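Long-range contacts in pyruvate kinase (Cryptosporidium parvum, PDB 4DRS), which probably catalyses the last step of glycolysis, transferring the phosphoryl group of phosphoenolpyruvate to ADP to give pyruvate and ATP: residues V393-I398 / S442-S447; V408-A413 / A438-K443; E418-V423 / F502-H507; A425-T430 / S447-A452; G468-V473 / K492-I497. One frame throughout, in Å; residues are numbered along the deposited sequence.

Contact 1 (V393-I398 / S442-S447); sequences VLYHAI and SKYRPS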
# COMPACT_ATOMS: atom_id res chain seq x y z
N VAL A 393 -4.54 -10.16 2.23
CA VAL A 393 -3.17 -9.68 2.39
C VAL A 393 -2.17 -10.79 2.06
O VAL A 393 -1.19 -10.55 1.34
CB VAL A 393 -2.91 -9.11 3.81
CG1 VAL A 393 -1.42 -8.94 4.08
CG2 VAL A 393 -3.63 -7.78 3.98
N LEU A 394 -2.43 -11.99 2.57
CA LEU A 394 -1.57 -13.14 2.30
C LEU A 394 -1.50 -13.43 0.80
O LEU A 394 -0.41 -13.70 0.27
CB LEU A 394 -2.05 -14.37 3.08
CG LEU A 394 -1.28 -15.69 2.95
CD1 LEU A 394 0.20 -15.53 3.30
CD2 LEU A 394 -1.92 -16.76 3.83
N TYR A 395 -2.65 -13.36 0.13
CA TYR A 395 -2.71 -13.59 -1.31
C TYR A 395 -1.82 -12.63 -2.10
O TYR A 395 -1.06 -13.06 -2.96
CB TYR A 395 -4.15 -13.50 -1.83
CG TYR A 395 -4.22 -13.61 -3.34
CD1 TYR A 395 -3.92 -14.81 -3.98
CD2 TYR A 395 -4.54 -12.50 -4.13
CE1 TYR A 395 -3.96 -14.92 -5.36
CE2 TYR A 395 -4.59 -12.60 -5.51
CZ TYR A 395 -4.30 -13.81 -6.12
OH TYR A 395 -4.34 -13.93 -7.50
N HIS A 396 -1.93 -11.34 -1.79
CA HIS A 396 -1.17 -10.33 -2.51
C HIS A 396 0.31 -10.45 -2.28
O HIS A 396 1.10 -10.22 -3.20
CB HIS A 396 -1.67 -8.92 -2.19
CG HIS A 396 -3.04 -8.63 -2.76
ND1 HIS A 396 -3.29 -8.62 -4.09
CD2 HIS A 396 -4.25 -8.33 -2.13
CE1 HIS A 396 -4.59 -8.34 -4.30
NE2 HIS A 396 -5.18 -8.16 -3.10
N ALA A 397 0.70 -10.84 -1.07
CA ALA A 397 2.11 -11.07 -0.74
C ALA A 397 2.72 -12.17 -1.63
O ALA A 397 3.76 -11.95 -2.26
CB ALA A 397 2.27 -11.41 0.73
N ILE A 398 2.06 -13.32 -1.69
CA ILE A 398 2.51 -14.44 -2.52
C ILE A 398 2.47 -14.09 -4.01
O ILE A 398 3.43 -14.34 -4.73
CB ILE A 398 1.71 -15.74 -2.24
CG1 ILE A 398 1.84 -16.15 -0.77
CG2 ILE A 398 2.20 -16.87 -3.14
CD1 ILE A 398 0.73 -17.06 -0.28
N SER A 442 -3.31 -24.24 -3.86
CA SER A 442 -2.85 -24.27 -2.46
C SER A 442 -1.75 -23.25 -2.19
O SER A 442 -1.72 -22.62 -1.13
CB SER A 442 -2.36 -25.68 -2.10
OG SER A 442 -2.02 -25.75 -0.72
N LYS A 443 -0.84 -23.10 -3.15
CA LYS A 443 0.23 -22.11 -3.10
C LYS A 443 -0.28 -20.68 -2.88
O LYS A 443 0.39 -19.86 -2.24
CB LYS A 443 1.04 -22.18 -4.40
CG LYS A 443 2.18 -21.19 -4.52
CD LYS A 443 2.85 -21.29 -5.89
CE LYS A 443 3.95 -20.25 -6.04
NZ LYS A 443 4.64 -20.38 -7.36
N TYR A 444 -1.47 -20.37 -3.39
CA TYR A 444 -1.99 -19.01 -3.28
C TYR A 444 -2.94 -18.80 -2.11
O TYR A 444 -3.55 -17.73 -1.98
CB TYR A 444 -2.58 -18.53 -4.61
CG TYR A 444 -1.48 -18.28 -5.61
CD1 TYR A 444 -0.81 -17.06 -5.65
CD2 TYR A 444 -1.08 -19.29 -6.49
CE1 TYR A 444 0.23 -16.85 -6.54
CE2 TYR A 444 -0.04 -19.08 -7.39
CZ TYR A 444 0.61 -17.86 -7.41
OH TYR A 444 1.63 -17.64 -8.29
N ARG A 445 -3.02 -19.81 -1.25
CA ARG A 445 -3.64 -19.73 0.08
C ARG A 445 -5.07 -19.17 0.12
O ARG A 445 -5.33 -18.18 0.82
CB ARG A 445 -2.73 -18.96 1.05
CG ARG A 445 -1.43 -19.67 1.41
CD ARG A 445 -1.67 -20.95 2.20
NE ARG A 445 -0.44 -21.47 2.79
CZ ARG A 445 0.28 -22.48 2.30
NH1 ARG A 445 -0.11 -23.09 1.19
NH2 ARG A 445 1.38 -22.88 2.92
N PRO A 446 -5.99 -19.79 -0.62
CA PRO A 446 -7.37 -19.30 -0.58
C PRO A 446 -8.01 -19.52 0.79
O PRO A 446 -7.64 -20.46 1.49
CB PRO A 446 -8.07 -20.17 -1.63
CG PRO A 446 -7.30 -21.44 -1.64
CD PRO A 446 -5.87 -21.03 -1.42
N SER A 447 -8.96 -18.67 1.16
CA SER A 447 -9.72 -18.90 2.37
C SER A 447 -10.68 -20.07 2.16
O SER A 447 -11.06 -20.75 3.11
CB SER A 447 -10.51 -17.65 2.79
OG SER A 447 -11.69 -17.50 2.03
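I398 holds CG2 anti to its backbone N and its CD1 roughly anti to CA (chi2 158°), and both methyls thereby meet the backbone carbonyl of K443: I398 CD1 lies 3.4 Å and I398 CG2 3.6 Å from K443 O. Y395, with CG anti to its backbone N (chi1 174°), turns its ring toward Y444. The contact packs helix 391-401 against the end of helix 436-443 and the turn after it, in the C-terminal alpha/beta domain. The Y395 ring presents its edge to the backbone oxygen of Y444, with Y395 CD1 3.6 Å from Y444 O, while its CE1 approaches Y444 CD1 at 3.8 Å as the two side chains cross obliquely. I398 CG2 touches the same Y444 CD1, at 3.9 Å. On the other flank, L394 CD2 rests 3.6 Å from R445 CB, and the R445 aliphatic chain lies across I398 at about a right angle. The polar ends are engaged elsewhere: Y444 OH with E410, Y395 OH with E418 of the second subunit. R445 forms a salt bridge with D357. R445 NH1 also donates to S442 O at 2.9 Å, and R445 N reaches that oxygen from the opposite face of its carbonyl plane.

Contact 2 (V408-A413 / A438-K443); sequences VPEAIA and ARLISK
Segments 408-413 and 438-443 are both helical, their axes 8.8 Å apart at closest approach and inclined at -50°, with A413 and I441 as the nearest CA pair. At that point alanine allows close packing: A413 CB lies 3.8 Å from L440 CB and 4.0 Å from I441 CG1. L440 spreads its two methyls over the first turn of the partner helix, CD1 against P409 CB at 3.8 Å and CD2 against E410 CG at 4.0 Å. Beyond this apolar strip, the extended chains of E410 and K443 cross at about a right angle and close a salt bridge, K443 NZ donating to E410 OE2 at 2.8 Å. The ammonium comes from the syn side of that oxygen, 34° out of the carboxylate plane. E410 OE2 is gripped a second time by Y444 OH, probably helping to fix the carboxylate. I441 also packs on I428, T430 and I450 of the central sheet. Two neighbouring helices on one face of a largely parallel sheet are characteristic of a layered alpha/beta domain.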
# COMPACT_ATOMS: atom_id res chain seq x y z
N VAL A 408 0.51 -21.25 -17.86
CA VAL A 408 -0.96 -21.21 -17.91
C VAL A 408 -1.62 -21.78 -16.65
O VAL A 408 -2.44 -21.11 -16.03
CB VAL A 408 -1.52 -21.87 -19.20
CG1 VAL A 408 -3.00 -22.20 -19.07
CG2 VAL A 408 -1.28 -20.97 -20.41
N PRO A 409 -1.24 -23.02 -16.25
CA PRO A 409 -1.86 -23.61 -15.05
C PRO A 409 -1.77 -22.72 -13.80
O PRO A 409 -2.73 -22.63 -13.04
CB PRO A 409 -1.07 -24.91 -14.85
CG PRO A 409 -0.65 -25.29 -16.23
CD PRO A 409 -0.34 -23.99 -16.92
N GLU A 410 -0.63 -22.05 -13.60
CA GLU A 410 -0.48 -21.19 -12.43
C GLU A 410 -1.34 -19.93 -12.53
O GLU A 410 -1.88 -19.46 -11.52
CB GLU A 410 0.99 -20.84 -12.18
CG GLU A 410 1.21 -20.11 -10.85
CD GLU A 410 2.66 -20.04 -10.41
OE1 GLU A 410 3.54 -20.56 -11.13
OE2 GLU A 410 2.91 -19.46 -9.33
N ALA A 411 -1.47 -19.39 -13.74
CA ALA A 411 -2.33 -18.23 -13.97
C ALA A 411 -3.79 -18.57 -13.68
O ALA A 411 -4.49 -17.79 -13.04
CB ALA A 411 -2.16 -17.71 -15.38
N ILE A 412 -4.25 -19.73 -14.16
CA ILE A 412 -5.61 -20.21 -13.88
C ILE A 412 -5.82 -20.34 -12.37
O ILE A 412 -6.88 -19.95 -11.85
CB ILE A 412 -5.91 -21.55 -14.58
CG1 ILE A 412 -5.78 -21.43 -16.11
CG2 ILE A 412 -7.30 -22.07 -14.21
CD1 ILE A 412 -6.85 -20.59 -16.80
N ALA A 413 -4.82 -20.87 -11.67
CA ALA A 413 -4.87 -21.04 -10.22
C ALA A 413 -5.09 -19.72 -9.49
O ALA A 413 -5.97 -19.63 -8.63
CB ALA A 413 -3.61 -21.73 -9.71
N ALA A 438 -4.16 -28.47 -8.14
CA ALA A 438 -4.52 -28.42 -6.73
C ALA A 438 -3.37 -27.88 -5.87
O ALA A 438 -3.60 -27.11 -4.94
CB ALA A 438 -4.99 -29.79 -6.24
N ARG A 439 -2.14 -28.27 -6.19
CA ARG A 439 -0.95 -27.74 -5.53
C ARG A 439 -0.74 -26.25 -5.79
O ARG A 439 -0.36 -25.50 -4.90
CB ARG A 439 0.29 -28.54 -5.94
CG ARG A 439 0.50 -29.82 -5.12
CD ARG A 439 1.76 -30.58 -5.50
NE ARG A 439 1.60 -31.29 -6.77
CZ ARG A 439 1.05 -32.49 -6.91
NH1 ARG A 439 0.60 -33.16 -5.85
NH2 ARG A 439 0.95 -33.03 -8.12
N LEU A 440 -1.01 -25.83 -7.03
CA LEU A 440 -0.89 -24.42 -7.42
C LEU A 440 -1.94 -23.54 -6.74
O LEU A 440 -1.64 -22.42 -6.34
CB LEU A 440 -0.95 -24.27 -8.94
CG LEU A 440 0.27 -24.77 -9.71
CD1 LEU A 440 -0.05 -24.90 -11.20
CD2 LEU A 440 1.49 -23.87 -9.49
N ILE A 441 -3.18 -24.03 -6.62
CA ILE A 441 -4.22 -23.29 -5.91
C ILE A 441 -3.82 -23.15 -4.44
O ILE A 441 -3.93 -22.07 -3.86
CB ILE A 441 -5.62 -23.93 -6.05
CG1 ILE A 441 -6.04 -23.99 -7.52
CG2 ILE A 441 -6.66 -23.15 -5.25
CD1 ILE A 441 -7.25 -24.86 -7.79
N SER A 442 -3.31 -24.24 -3.86
CA SER A 442 -2.85 -24.27 -2.46
C SER A 442 -1.75 -23.25 -2.19
O SER A 442 -1.72 -22.62 -1.13
CB SER A 442 -2.36 -25.68 -2.10
OG SER A 442 -2.02 -25.75 -0.72
N LYS A 443 -0.84 -23.10 -3.15
CA LYS A 443 0.23 -22.11 -3.10
C LYS A 443 -0.28 -20.68 -2.88
O LYS A 443 0.39 -19.86 -2.24
CB LYS A 443 1.04 -22.18 -4.40
CG LYS A 443 2.18 -21.19 -4.52
CD LYS A 443 2.85 -21.29 -5.89
CE LYS A 443 3.95 -20.25 -6.04
NZ LYS A 443 4.64 -20.38 -7.36

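Contact 3 (E418-V423 / F502-H507); sequences ESAHDV and FAIAVH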
# COMPACT_ATOMS: atom_id res chain seq x y z
N GLU A 418 -8.65 -15.41 -6.89
CA GLU A 418 -9.17 -14.05 -6.98
C GLU A 418 -10.69 -14.06 -7.19
O GLU A 418 -11.42 -13.31 -6.54
CB GLU A 418 -8.48 -13.24 -8.09
CG GLU A 418 -8.68 -11.74 -7.96
CD GLU A 418 -8.62 -11.01 -9.30
OE1 GLU A 418 -9.19 -11.53 -10.29
OE2 GLU A 418 -8.02 -9.91 -9.35
N SER A 419 -11.15 -14.92 -8.10
CA SER A 419 -12.58 -15.09 -8.38
C SER A 419 -13.38 -15.51 -7.16
O SER A 419 -14.46 -14.98 -6.90
CB SER A 419 -12.81 -16.11 -9.50
OG SER A 419 -13.04 -15.45 -10.73
N ALA A 420 -12.84 -16.47 -6.40
CA ALA A 420 -13.49 -16.98 -5.20
C ALA A 420 -13.70 -15.86 -4.20
O ALA A 420 -14.74 -15.79 -3.54
CB ALA A 420 -12.68 -18.11 -4.59
N HIS A 421 -12.71 -14.98 -4.10
CA HIS A 421 -12.76 -13.83 -3.22
C HIS A 421 -13.78 -12.82 -3.69
O HIS A 421 -14.59 -12.34 -2.90
CB HIS A 421 -11.39 -13.19 -3.11
CG HIS A 421 -11.37 -11.92 -2.31
ND1 HIS A 421 -11.45 -11.91 -0.96
CD2 HIS A 421 -11.29 -10.58 -2.70
CE1 HIS A 421 -11.42 -10.64 -0.52
NE2 HIS A 421 -11.32 -9.83 -1.58
N ASP A 422 -13.77 -12.53 -4.99
CA ASP A 422 -14.64 -11.51 -5.57
C ASP A 422 -16.13 -11.84 -5.51
O ASP A 422 -16.96 -10.94 -5.39
CB ASP A 422 -14.22 -11.19 -7.01
CG ASP A 422 -12.94 -10.36 -7.08
OD1 ASP A 422 -12.64 -9.63 -6.10
OD2 ASP A 422 -12.25 -10.43 -8.12
N VAL A 423 -16.49 -13.12 -5.60
CA VAL A 423 -17.90 -13.52 -5.50
C VAL A 423 -18.25 -14.10 -4.13
O VAL A 423 -19.39 -14.50 -3.90
CB VAL A 423 -18.34 -14.52 -6.60
CG1 VAL A 423 -18.17 -13.90 -7.98
CG2 VAL A 423 -17.62 -15.85 -6.48
N PHE A 502 -21.73 -19.93 -4.18
CA PHE A 502 -20.86 -20.04 -5.34
C PHE A 502 -19.68 -20.97 -5.09
O PHE A 502 -19.19 -21.08 -3.96
CB PHE A 502 -20.35 -18.67 -5.79
CG PHE A 502 -21.41 -17.78 -6.37
CD1 PHE A 502 -22.04 -18.11 -7.57
CD2 PHE A 502 -21.78 -16.60 -5.72
CE1 PHE A 502 -23.02 -17.28 -8.11
CE2 PHE A 502 -22.76 -15.78 -6.26
CZ PHE A 502 -23.38 -16.12 -7.45
N ALA A 503 -19.25 -21.64 -6.15
CA ALA A 503 -18.01 -22.40 -6.16
C ALA A 503 -17.27 -22.10 -7.45
O ALA A 503 -17.88 -21.88 -8.50
CB ALA A 503 -18.29 -23.89 -6.04
N ILE A 504 -15.94 -22.07 -7.37
CA ILE A 504 -15.11 -21.94 -8.55
C ILE A 504 -14.74 -23.34 -9.02
O ILE A 504 -14.22 -24.14 -8.24
CB ILE A 504 -13.82 -21.12 -8.27
CG1 ILE A 504 -14.13 -19.80 -7.57
CG2 ILE A 504 -13.02 -20.91 -9.55
CD1 ILE A 504 -15.02 -18.84 -8.33
N ALA A 505 -15.02 -23.63 -10.28
CA ALA A 505 -14.62 -24.89 -10.89
C ALA A 505 -13.43 -24.67 -11.81
O ALA A 505 -13.46 -23.80 -12.67
CB ALA A 505 -15.78 -25.51 -11.64
N VAL A 506 -12.39 -25.47 -11.61
CA VAL A 506 -11.18 -25.41 -12.44
C VAL A 506 -10.89 -26.79 -13.03
O VAL A 506 -10.95 -27.79 -12.32
CB VAL A 506 -9.96 -24.93 -11.63
CG1 VAL A 506 -8.66 -25.13 -12.39
CG2 VAL A 506 -10.13 -23.47 -11.25
N HIS A 507 -10.60 -26.84 -14.33
CA HIS A 507 -10.13 -28.08 -14.97
C HIS A 507 -9.31 -27.83 -16.20
O HIS A 507 -8.58 -26.84 -16.26
CB HIS A 507 -11.27 -29.07 -15.23
CG HIS A 507 -12.37 -28.54 -16.12
ND1 HIS A 507 -12.27 -28.53 -17.46
CD2 HIS A 507 -13.64 -28.04 -15.81
CE1 HIS A 507 -13.40 -28.03 -17.99
NE2 HIS A 507 -14.24 -27.73 -16.98
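This is a buried, apolar helix-on-sheet contact: V423 and the last turn of helix 408-422 pack on strand 502-506 of the sheet in the C-terminal domain. The evidence lies chiefly in I504, whose side chain fits against successive helix residues. I504 CG1 is 3.7 Å from A420 CB, and I504 CD1 is 3.7 Å from S419 CB. A420 and I504 have CA atoms 6.2 Å apart, an approach consistent with the small side chains of S419 and A420. Nearer the start of the strand, V423 crosses F502 at about a right angle. V423 CG2, in the crowded position between backbone N and carbonyl carbon, meets F502 CB at 4.0 Å, while the ring approaches the backbone, F502 CD2 lying 3.7 Å from V423 O. S419 OG hydrogen-bonds to S415 of the second subunit, and V408 of that subunit packs on F502, placing the contact beside a subunit interface. Helix 408-422 covers the I504 face and helix 480-493 touches A503 and A505 on the other, the layering of an alpha/beta/alpha sandwich.

Contact 4 (A425-T430 / S447-A452); sequences AKLIIT and SQTIIA
Strands 427-430 and 449-452 run parallel, their axes 4.7 Å apart and turned by 21°, and I428, I429 and T430 pair in register with I450, I451 and A452. The ladder is built from I428 N to T449 O at 3.1 Å, I451 N to I428 O at 2.8 Å and T430 N to I451 O at 2.8 Å. I429 CA adds a CA-H...O contact to I451 O. These are the two strands of a beta-alpha-beta crossover whose helix, 436-443, covers the face bearing I428, T430, I450 and A452; there T430 CG2 meets A452 CB at 4.0 Å. On the other face L427 grips the end of I451 between its methyls, CD1 and CD2 each 3.8 Å from I451 CD1. Q448 reaches back to the loop residue A425. Its chain bends at chi2 (79°), and NE2 donates to A425 O at 3.1 Å; that oxygen lies near the Q448 amide plane, whereas NE2 stands 35° above the carbonyl plane of A425. A420 of helix 408-422 packs on Q448 as well. A water joins the two segments, donating to K426 O and accepting from T449 N at 2.9 Å.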
# COMPACT_ATOMS: atom_id res chain seq x y z
N ALA A 425 -17.14 -16.95 -2.81
CA ALA A 425 -17.38 -18.38 -2.98
C ALA A 425 -16.99 -19.17 -1.73
O ALA A 425 -16.21 -18.70 -0.91
CB ALA A 425 -16.61 -18.90 -4.19
N LYS A 426 -17.55 -20.37 -1.61
CA LYS A 426 -17.29 -21.22 -0.45
C LYS A 426 -16.29 -22.32 -0.76
O LYS A 426 -15.64 -22.84 0.15
CB LYS A 426 -18.60 -21.81 0.10
CG LYS A 426 -19.68 -20.79 0.43
CD LYS A 426 -19.23 -19.78 1.48
CE LYS A 426 -20.32 -18.76 1.77
NZ LYS A 426 -19.85 -17.71 2.72
N LEU A 427 -16.17 -22.68 -2.03
CA LEU A 427 -15.28 -23.76 -2.45
C LEU A 427 -14.56 -23.47 -3.76
O LEU A 427 -15.09 -22.77 -4.63
CB LEU A 427 -16.06 -25.07 -2.61
CG LEU A 427 -16.70 -25.75 -1.40
CD1 LEU A 427 -17.61 -26.86 -1.91
CD2 LEU A 427 -15.66 -26.31 -0.44
N ILE A 428 -13.36 -24.02 -3.88
CA ILE A 428 -12.66 -24.09 -5.15
C ILE A 428 -12.50 -25.56 -5.53
O ILE A 428 -11.77 -26.31 -4.86
CB ILE A 428 -11.28 -23.40 -5.11
CG1 ILE A 428 -11.42 -21.93 -4.67
CG2 ILE A 428 -10.59 -23.49 -6.46
CD1 ILE A 428 -10.10 -21.21 -4.44
N ILE A 429 -13.21 -25.98 -6.57
CA ILE A 429 -13.17 -27.37 -7.03
C ILE A 429 -12.26 -27.48 -8.25
O ILE A 429 -12.41 -26.73 -9.21
CB ILE A 429 -14.58 -27.91 -7.36
CG1 ILE A 429 -15.51 -27.74 -6.15
CG2 ILE A 429 -14.51 -29.38 -7.77
CD1 ILE A 429 -16.97 -27.97 -6.46
N THR A 430 -11.31 -28.42 -8.20
CA THR A 430 -10.39 -28.63 -9.31
C THR A 430 -10.40 -30.07 -9.81
O THR A 430 -10.21 -31.01 -9.04
CB THR A 430 -8.95 -28.14 -8.98
OG1 THR A 430 -8.10 -28.35 -10.11
CG2 THR A 430 -8.37 -28.88 -7.77
N SER A 447 -8.96 -18.67 1.16
CA SER A 447 -9.72 -18.90 2.37
C SER A 447 -10.68 -20.07 2.16
O SER A 447 -11.06 -20.75 3.11
CB SER A 447 -10.51 -17.65 2.79
OG SER A 447 -11.69 -17.50 2.03
N GLN A 448 -11.07 -20.29 0.90
CA GLN A 448 -11.99 -21.37 0.56
C GLN A 448 -11.25 -22.70 0.60
O GLN A 448 -10.07 -22.78 0.24
CB GLN A 448 -12.59 -21.18 -0.83
CG GLN A 448 -13.46 -19.94 -1.00
CD GLN A 448 -12.65 -18.68 -1.19
OE1 GLN A 448 -11.45 -18.73 -1.49
NE2 GLN A 448 -13.29 -17.53 -1.04
N THR A 449 -11.95 -23.74 1.05
CA THR A 449 -11.44 -25.10 0.98
C THR A 449 -11.29 -25.50 -0.49
O THR A 449 -12.14 -25.17 -1.32
CB THR A 449 -12.35 -26.08 1.75
OG1 THR A 449 -12.14 -25.91 3.15
CG2 THR A 449 -12.05 -27.54 1.37
N ILE A 450 -10.18 -26.18 -0.80
CA ILE A 450 -9.93 -26.68 -2.14
C ILE A 450 -10.33 -28.15 -2.23
O ILE A 450 -9.82 -28.99 -1.48
CB ILE A 450 -8.44 -26.55 -2.54
CG1 ILE A 450 -7.93 -25.13 -2.27
CG2 ILE A 450 -8.24 -26.93 -4.00
CD1 ILE A 450 -6.43 -25.07 -2.05
N ILE A 451 -11.24 -28.46 -3.15
CA ILE A 451 -11.66 -29.83 -3.38
C ILE A 451 -11.08 -30.34 -4.69
O ILE A 451 -11.41 -29.83 -5.76
CB ILE A 451 -13.20 -29.98 -3.34
CG1 ILE A 451 -13.72 -29.61 -1.95
CG2 ILE A 451 -13.61 -31.39 -3.74
CD1 ILE A 451 -15.21 -29.80 -1.75
N ALA A 452 -10.19 -31.33 -4.59
CA ALA A 452 -9.53 -31.91 -5.75
C ALA A 452 -10.21 -33.20 -6.19
O ALA A 452 -10.31 -34.15 -5.41
CB ALA A 452 -8.06 -32.17 -5.45
O HOH W 1 -14.18 -23.16 2.87

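Contact 5 (G468-V473 / K492-I497); sequences GVKTYV and KEESLI. With SO4 (sulfate ion), chain D.
A Schellman motif ends helix 480-493, and the turn it makes presents E494 and L496 to K470 and Y472 of strand 469-473. S495, with positive phi, is its C-prime residue: S495 N bonds to K492 O and L496 N to A491 O. E494 and Y472 meet tip to tip, and Y472 OH donates to E494 OE1 at 2.7 Å from above the carboxylate plane, with ring and carboxylate planes 65° apart. K470 also points its tip toward E494. It is CE that comes close, 3.0 Å from E494 OE1, whereas K470 NZ is 4.0 Å from that oxygen, a long salt bridge. The last bend of the chain explains this: chi4 of 73° turns NZ to the sulfate, where it donates to O1 at 2.8 Å. T471 supplies two more bonds to sulfate O4, from its backbone N and from OG1, each 3.1 Å. T103 N and K464 NZ also bind this ion, probably from the crystallisation liquor. L496 CD1 lies 3.9 Å from K470 CD and 3.8 Å from Y472 OH. The arrangement ties a strand outermost in the sheet within this chain to the end of the helix covering its Y472 face, as in a layered alpha/beta fold.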
# COMPACT_ATOMS: atom_id res chain seq x y z
N GLY A 468 -5.02 -27.08 2.89
CA GLY A 468 -6.38 -26.76 2.48
C GLY A 468 -6.96 -27.59 1.35
O GLY A 468 -7.96 -27.21 0.75
N VAL A 469 -6.33 -28.73 1.05
CA VAL A 469 -6.80 -29.59 -0.03
C VAL A 469 -7.53 -30.82 0.51
O VAL A 469 -6.97 -31.63 1.25
CB VAL A 469 -5.65 -30.01 -0.98
CG1 VAL A 469 -6.19 -30.87 -2.12
CG2 VAL A 469 -4.95 -28.78 -1.55
N LYS A 470 -8.81 -30.93 0.15
CA LYS A 470 -9.58 -32.13 0.40
C LYS A 470 -9.77 -32.80 -0.95
O LYS A 470 -9.86 -32.12 -1.98
CB LYS A 470 -10.93 -31.77 1.04
CG LYS A 470 -11.84 -32.97 1.29
CD LYS A 470 -13.12 -32.58 2.02
CE LYS A 470 -13.99 -33.80 2.32
NZ LYS A 470 -13.46 -34.67 3.41
N THR A 471 -9.82 -34.13 -0.97
CA THR A 471 -9.89 -34.86 -2.24
C THR A 471 -11.13 -35.75 -2.39
O THR A 471 -11.56 -36.41 -1.44
CB THR A 471 -8.64 -35.74 -2.44
OG1 THR A 471 -8.51 -36.64 -1.34
CG2 THR A 471 -7.38 -34.88 -2.54
N TYR A 472 -11.71 -35.75 -3.59
CA TYR A 472 -12.75 -36.71 -3.96
C TYR A 472 -12.21 -37.64 -5.03
O TYR A 472 -11.85 -37.19 -6.12
CB TYR A 472 -14.02 -36.01 -4.47
CG TYR A 472 -14.79 -35.18 -3.46
CD1 TYR A 472 -15.74 -34.26 -3.89
CD2 TYR A 472 -14.56 -35.30 -2.08
CE1 TYR A 472 -16.46 -33.49 -2.98
CE2 TYR A 472 -15.27 -34.53 -1.17
CZ TYR A 472 -16.22 -33.62 -1.63
OH TYR A 472 -16.93 -32.85 -0.74
N VAL A 473 -12.14 -38.93 -4.71
CA VAL A 473 -11.70 -39.94 -5.67
C VAL A 473 -12.90 -40.49 -6.44
O VAL A 473 -13.89 -40.92 -5.84
CB VAL A 473 -10.95 -41.11 -4.98
CG1 VAL A 473 -10.48 -42.13 -6.02
CG2 VAL A 473 -9.76 -40.59 -4.18
N LYS A 492 -22.06 -30.70 -0.24
CA LYS A 492 -23.29 -30.29 0.45
C LYS A 492 -23.60 -31.26 1.58
O LYS A 492 -23.93 -30.85 2.70
CB LYS A 492 -24.46 -30.19 -0.53
CG LYS A 492 -25.69 -29.48 0.01
CD LYS A 492 -26.81 -29.46 -1.02
CE LYS A 492 -28.13 -28.98 -0.43
NZ LYS A 492 -28.15 -27.52 -0.12
N GLU A 493 -23.47 -32.56 1.30
CA GLU A 493 -23.66 -33.63 2.28
C GLU A 493 -22.67 -33.53 3.45
O GLU A 493 -23.01 -33.87 4.59
CB GLU A 493 -23.56 -35.01 1.60
CG GLU A 493 -23.59 -36.21 2.53
CD GLU A 493 -23.40 -37.53 1.80
OE1 GLU A 493 -24.27 -37.91 0.99
OE2 GLU A 493 -22.37 -38.21 2.05
N GLU A 494 -21.45 -33.06 3.17
CA GLU A 494 -20.40 -32.93 4.18
C GLU A 494 -20.39 -31.57 4.87
O GLU A 494 -19.46 -31.26 5.62
CB GLU A 494 -19.03 -33.20 3.55
CG GLU A 494 -18.81 -34.64 3.12
CD GLU A 494 -17.54 -34.83 2.32
OE1 GLU A 494 -16.99 -33.82 1.82
OE2 GLU A 494 -17.08 -35.98 2.17
N SER A 495 -21.43 -30.78 4.62
CA SER A 495 -21.62 -29.46 5.23
C SER A 495 -20.49 -28.47 4.89
O SER A 495 -20.08 -27.66 5.72
CB SER A 495 -21.81 -29.57 6.76
OG SER A 495 -22.91 -30.40 7.08
N LEU A 496 -20.00 -28.55 3.65
CA LEU A 496 -18.94 -27.66 3.18
C LEU A 496 -19.50 -26.52 2.34
O LEU A 496 -18.88 -25.47 2.21
CB LEU A 496 -17.88 -28.44 2.40
CG LEU A 496 -17.21 -29.63 3.11
CD1 LEU A 496 -16.34 -30.42 2.14
CD2 LEU A 496 -16.40 -29.17 4.31
N ILE A 497 -20.69 -26.74 1.77
CA ILE A 497 -21.37 -25.75 0.93
C ILE A 497 -22.90 -25.89 1.05
O ILE A 497 -23.41 -26.95 1.42
CB ILE A 497 -20.92 -25.86 -0.56
CG1 ILE A 497 -21.40 -24.64 -1.37
CG2 ILE A 497 -21.36 -27.18 -1.18
CD1 ILE A 497 -20.69 -24.43 -2.69
S SO4 D . -9.91 -35.77 2.80
O1 SO4 D . -11.28 -36.09 2.35
O2 SO4 D . -9.90 -34.49 3.53
O3 SO4 D . -9.45 -36.86 3.71
O4 SO4 D . -9.03 -35.68 1.61

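Overall arrangement
All five contacts belong to one neighbourhood of the C-terminal domain, away from the ADP-binding residues. Contacts 3, 4 and 5 share one sheet, contact 4 in the middle, its centre about 8 Å from each of the other two; I504 O to I429 N and I450 O to K470 N, both 2.7 Å, are probable strand-to-strand bonds. Contacts 1 and 2, centres about 11 Å apart, share S442 and K443. Contact 2 meets contact 4 through I441 CD1 and I428 CG2, 3.8 Å apart. Contacts 1, 2 and 3 touch the second subunit. K470 and T471 hold the sulfate of contact 5; sulfate elsewhere lies about 5 Å from the T430 side chain and about 6 Å from that of P409.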